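Local coordinates for aldehyde dehydrogenase family protein (Pseudomonas syringae pv. tomato, PDB 6X9L), which probably catalyses the NAD-dependent oxidation of long-chain aliphatic aldehydes such as octanal, as a member of the aldehyde dehydrogenase family, at residues A[43-48]-A[187-192]; A[334-339]-A[369-374]. The protein carries 1 engineered substitution. One frame throughout, in Å; residues are numbered along the deposited sequence.

In the fold
From the N terminus, contact 1 comes first: it ties strand 43-49, half of a two-stranded antiparallel hairpin, to the start of helix 188-201 in the nucleotide-binding domain, closing a loop of 138 mostly helical residues. Only later does contact 2 open: it joins the start of helix 336-351 to the loop before strand 376-379 in the catalytic domain, enclosing 29 residues. The two loops are in series, neither nested nor crossing. Their centres lie about 17 Å apart, and the two meet where Glu-43 OE1 of contact 1 packs 4.0 Å from Gln-369 NE2 of contact 2.

Contact 1: residues A[43-48]-A[187-192]; sequences EVVAHV and SPLSAL
Val-48 lays its CG1 methyl over the first turn of the helix, where it meets three side chains at once: Pro-188, Leu-189 and Leu-192. With chi1 at -56°, CG1 stands anti to the carbonyl carbon and CG2 takes the crowded position between the backbone N and the carbonyl carbon, so both methyls face the proline ring. They straddle Pro-188 CG, which is 4.0 Å from Val-48 CG1, and the two side chains cross at about a right angle. Leu-189 slants in obliquely and puts its CD2 methyl 4.2 Å from Val-48 CG1. One turn on, Leu-192, whose CD1 is extended anti to CA, brings that methyl alongside the same valine branch. The backbone bond from Leu-192 N to Pro-188 O, 3.0 Å long, closes the turn that presents these groups on one side. What the valine touches is the opening of the helix in a beta-alpha-beta crossover: helix 188-201 links the parallel strands 178-182 and 208-210 of the Rossmann-like nucleotide-binding domain, and strand 43-49 lies across it, the short segments being inclined at 71°. Farther back along the strand, Leu-189 divides its two methyls between neighbours, CD2 lying 4.4 Å from Ala-46 CB while CD1 reaches Val-45 CG2. Two consecutive strand residues can touch one leucine because Val-45 and Ala-46 both bond through their backbones to Val-36, consistent with a beta bulge that interrupts the usual alternation. Glu-103 of helix 93-104 hydrogen-bonds Ser-190 OG and, weakly, Leu-189 N. The side chain of Pro-188 lies about 6 Å from that of Glu-185, an NAD-binding residue, and about 10 Å from the bound NAD itself.

Contact 2: residues A[334-339]-A[369-374]; sequences ANEAQF and QGFYTR
Phe-371 turns CG anti to its carbonyl carbon (chi1 -59°), which directs its ring against the first helical turn, while Glu-336 and Phe-339 both hold CG anti to the backbone N, beside the carbonyl carbon, setting their side chains against that ring. One face of the Phe-371 ring lies over backbone, with Glu-336 CA 3.4 Å above its plane, offset toward the rim, and Glu-336 N and Asn-335 C over the same face. The aliphatic part of Glu-336 continues obliquely along the CZ and CE1 corner. Beside it, Phe-339 CB meets Phe-371 CB at 3.8 Å, and the two rings sit obliquely, their planes 37° apart. Thr-373 brings OG1 to the edge of the Phe-339 ring, 3.2 Å from CD1. Each segment also has a polar bond of its own. Asn-335 OD1 accepts from Gln-338 N at 3.1 Å, nearly straight at 161°, with the donor above the carbonyl plane. In 369-374, Phe-371 is the centre of an inverse gamma turn, whose Tyr-372 N to Gly-370 O bond is weak. The backbone of Phe-371 also pairs with Ile-333 and Pro-39. Through its bond to Gln-338 N, Asn-335 is the N-cap of helix 336-351 in the catalytic domain of the aldehyde dehydrogenase fold, its side chain about 6 Å from the bound NAD.

Contact 1: residues A[43-48]-A[187-192]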
# COMPACT_ATOMS: atom_id res chain seq x y z
N GLU A 43 17.00 15.25 33.70
CA GLU A 43 16.07 15.11 34.81
C GLU A 43 14.69 14.69 34.31
O GLU A 43 14.22 15.16 33.26
CB GLU A 43 15.94 16.42 35.59
CG GLU A 43 17.26 17.15 35.76
CD GLU A 43 17.91 16.93 37.12
OE1 GLU A 43 18.58 17.88 37.59
OE2 GLU A 43 17.75 15.83 37.70
N VAL A 44 14.03 13.80 35.06
CA VAL A 44 12.64 13.47 34.75
C VAL A 44 11.79 14.67 35.13
O VAL A 44 11.87 15.19 36.25
CB VAL A 44 12.17 12.19 35.46
CG1 VAL A 44 13.34 11.39 36.00
CG2 VAL A 44 11.14 12.50 36.55
N VAL A 45 11.01 15.16 34.17
CA VAL A 45 10.20 16.35 34.35
C VAL A 45 8.73 16.04 34.44
O VAL A 45 7.93 16.96 34.60
CB VAL A 45 10.48 17.38 33.23
CG1 VAL A 45 11.92 17.83 33.29
CG2 VAL A 45 10.21 16.75 31.87
N ALA A 46 8.35 14.77 34.33
CA ALA A 46 6.94 14.44 34.30
C ALA A 46 6.80 12.94 34.05
O ALA A 46 7.75 12.25 33.67
CB ALA A 46 6.20 15.24 33.24
N HIS A 47 5.59 12.45 34.28
CA HIS A 47 5.22 11.08 34.02
C HIS A 47 3.95 11.07 33.19
O HIS A 47 3.15 12.00 33.23
CB HIS A 47 4.99 10.29 35.30
CG HIS A 47 6.21 10.15 36.14
ND1 HIS A 47 6.72 11.20 36.89
CD2 HIS A 47 7.01 9.09 36.37
CE1 HIS A 47 7.80 10.78 37.53
NE2 HIS A 47 8.00 9.51 37.23
N VAL A 48 3.78 9.99 32.44
CA VAL A 48 2.57 9.75 31.68
C VAL A 48 2.23 8.27 31.80
O VAL A 48 3.07 7.44 32.15
CB VAL A 48 2.73 10.15 30.21
CG1 VAL A 48 3.16 11.60 30.13
CG2 VAL A 48 3.74 9.26 29.53
N SER A 187 8.27 11.64 23.61
CA SER A 187 7.83 13.01 23.36
C SER A 187 6.33 13.10 23.58
O SER A 187 5.57 13.54 22.70
CB SER A 187 8.21 13.47 21.94
OG SER A 187 7.61 12.65 20.96
N PRO A 188 5.86 12.70 24.73
CA PRO A 188 4.41 12.63 24.96
C PRO A 188 3.78 13.94 25.38
O PRO A 188 2.56 14.08 25.30
CB PRO A 188 4.31 11.61 26.09
CG PRO A 188 5.54 11.90 26.89
CD PRO A 188 6.63 12.24 25.90
N LEU A 189 4.58 14.91 25.84
CA LEU A 189 4.00 16.10 26.47
C LEU A 189 3.28 16.98 25.46
O LEU A 189 2.20 17.52 25.75
CB LEU A 189 5.09 16.88 27.19
CG LEU A 189 5.87 15.99 28.15
CD1 LEU A 189 6.92 16.79 28.93
CD2 LEU A 189 4.91 15.24 29.07
N SER A 190 3.86 17.16 24.26
CA SER A 190 3.24 18.01 23.26
C SER A 190 2.00 17.35 22.69
O SER A 190 1.00 18.03 22.41
CB SER A 190 4.26 18.37 22.16
OG SER A 190 4.79 17.23 21.49
N ALA A 191 2.03 16.03 22.53
CA ALA A 191 0.81 15.31 22.18
C ALA A 191 -0.29 15.55 23.21
O ALA A 191 -1.46 15.73 22.84
CB ALA A 191 1.12 13.81 22.03
N LEU A 192 0.06 15.59 24.50
CA LEU A 192 -0.93 15.90 25.53
C LEU A 192 -1.59 17.25 25.29
O LEU A 192 -2.81 17.37 25.41
CB LEU A 192 -0.29 15.86 26.91
CG LEU A 192 -0.03 14.49 27.55
CD1 LEU A 192 0.62 14.69 28.91
CD2 LEU A 192 -1.30 13.67 27.66

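Contact 2: residues A[334-339]-A[369-374]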
# COMPACT_ATOMS: atom_id res chain seq x y z
N ALA A 334 18.03 14.07 21.50
CA ALA A 334 16.71 14.11 22.12
C ALA A 334 16.58 13.25 23.38
O ALA A 334 15.70 13.52 24.20
CB ALA A 334 15.66 13.68 21.10
N ASN A 335 17.41 12.21 23.54
CA ASN A 335 17.28 11.30 24.67
C ASN A 335 18.50 10.37 24.78
O ASN A 335 19.29 10.21 23.84
CB ASN A 335 15.99 10.46 24.58
CG ASN A 335 15.78 9.79 23.21
OD1 ASN A 335 16.46 8.81 22.88
ND2 ASN A 335 14.82 10.29 22.43
N GLU A 336 18.61 9.75 25.96
CA GLU A 336 19.82 9.01 26.32
C GLU A 336 20.09 7.85 25.35
O GLU A 336 21.23 7.64 24.91
CB GLU A 336 19.70 8.49 27.75
CG GLU A 336 20.93 7.70 28.16
CD GLU A 336 21.08 7.59 29.66
OE1 GLU A 336 20.04 7.64 30.37
OE2 GLU A 336 22.23 7.47 30.12
N ALA A 337 19.05 7.08 25.03
CA ALA A 337 19.21 6.00 24.06
C ALA A 337 19.77 6.51 22.73
O ALA A 337 20.77 5.98 22.22
CB ALA A 337 17.87 5.30 23.84
N GLN A 338 19.17 7.56 22.17
CA GLN A 338 19.69 8.09 20.90
C GLN A 338 21.12 8.62 21.05
O GLN A 338 21.96 8.41 20.16
CB GLN A 338 18.79 9.19 20.36
CG GLN A 338 19.16 9.59 18.95
CD GLN A 338 19.06 8.42 18.00
OE1 GLN A 338 18.17 7.58 18.14
NE2 GLN A 338 19.98 8.34 17.05
N PHE A 339 21.40 9.32 22.15
CA PHE A 339 22.75 9.83 22.40
C PHE A 339 23.78 8.73 22.26
O PHE A 339 24.81 8.91 21.60
CB PHE A 339 22.84 10.44 23.80
CG PHE A 339 24.23 10.86 24.20
CD1 PHE A 339 24.84 11.96 23.59
CD2 PHE A 339 24.93 10.18 25.19
CE1 PHE A 339 26.12 12.36 23.95
CE2 PHE A 339 26.23 10.58 25.57
CZ PHE A 339 26.82 11.68 24.93
N GLN A 369 26.49 18.00 31.49
CA GLN A 369 25.14 17.55 31.78
C GLN A 369 24.24 17.78 30.55
O GLN A 369 24.21 18.89 30.01
CB GLN A 369 24.59 18.30 32.99
CG GLN A 369 23.65 17.49 33.84
CD GLN A 369 22.64 18.36 34.55
OE1 GLN A 369 22.45 19.52 34.18
NE2 GLN A 369 21.98 17.82 35.57
N GLY A 370 23.53 16.74 30.11
CA GLY A 370 22.73 16.83 28.91
C GLY A 370 23.36 16.10 27.73
O GLY A 370 24.59 16.02 27.59
N PHE A 371 22.51 15.57 26.86
CA PHE A 371 22.97 14.69 25.78
C PHE A 371 23.55 15.45 24.61
O PHE A 371 23.29 15.14 23.45
CB PHE A 371 21.81 13.79 25.34
CG PHE A 371 21.29 12.95 26.47
CD1 PHE A 371 22.17 12.15 27.21
CD2 PHE A 371 19.97 13.04 26.86
CE1 PHE A 371 21.72 11.42 28.29
CE2 PHE A 371 19.52 12.31 27.94
CZ PHE A 371 20.40 11.50 28.65
N TYR A 372 24.38 16.43 24.92
CA TYR A 372 24.93 17.32 23.91
C TYR A 372 25.99 16.58 23.10
O TYR A 372 26.96 16.06 23.66
CB TYR A 372 25.51 18.55 24.60
CG TYR A 372 24.47 19.43 25.24
CD1 TYR A 372 23.80 20.40 24.50
CD2 TYR A 372 24.15 19.30 26.58
CE1 TYR A 372 22.84 21.22 25.07
CE2 TYR A 372 23.20 20.11 27.17
CZ TYR A 372 22.55 21.06 26.40
OH TYR A 372 21.61 21.85 26.98
N THR A 373 25.83 16.55 21.78
CA THR A 373 26.69 15.78 20.89
C THR A 373 27.42 16.72 19.93
O THR A 373 26.85 17.69 19.45
CB THR A 373 25.86 14.73 20.12
OG1 THR A 373 25.42 13.70 21.02
CG2 THR A 373 26.67 14.08 19.02
N ARG A 374 28.67 16.44 19.66
CA ARG A 374 29.44 17.36 18.82
C ARG A 374 29.05 17.20 17.36
O ARG A 374 28.93 16.08 16.88
CB ARG A 374 30.93 17.11 18.99
CG ARG A 374 31.38 17.15 20.44
CD ARG A 374 32.73 16.46 20.63
NE ARG A 374 33.81 17.08 19.88
CZ ARG A 374 34.98 16.49 19.66
NH1 ARG A 374 35.17 15.26 20.11
NH2 ARG A 374 35.95 17.10 18.97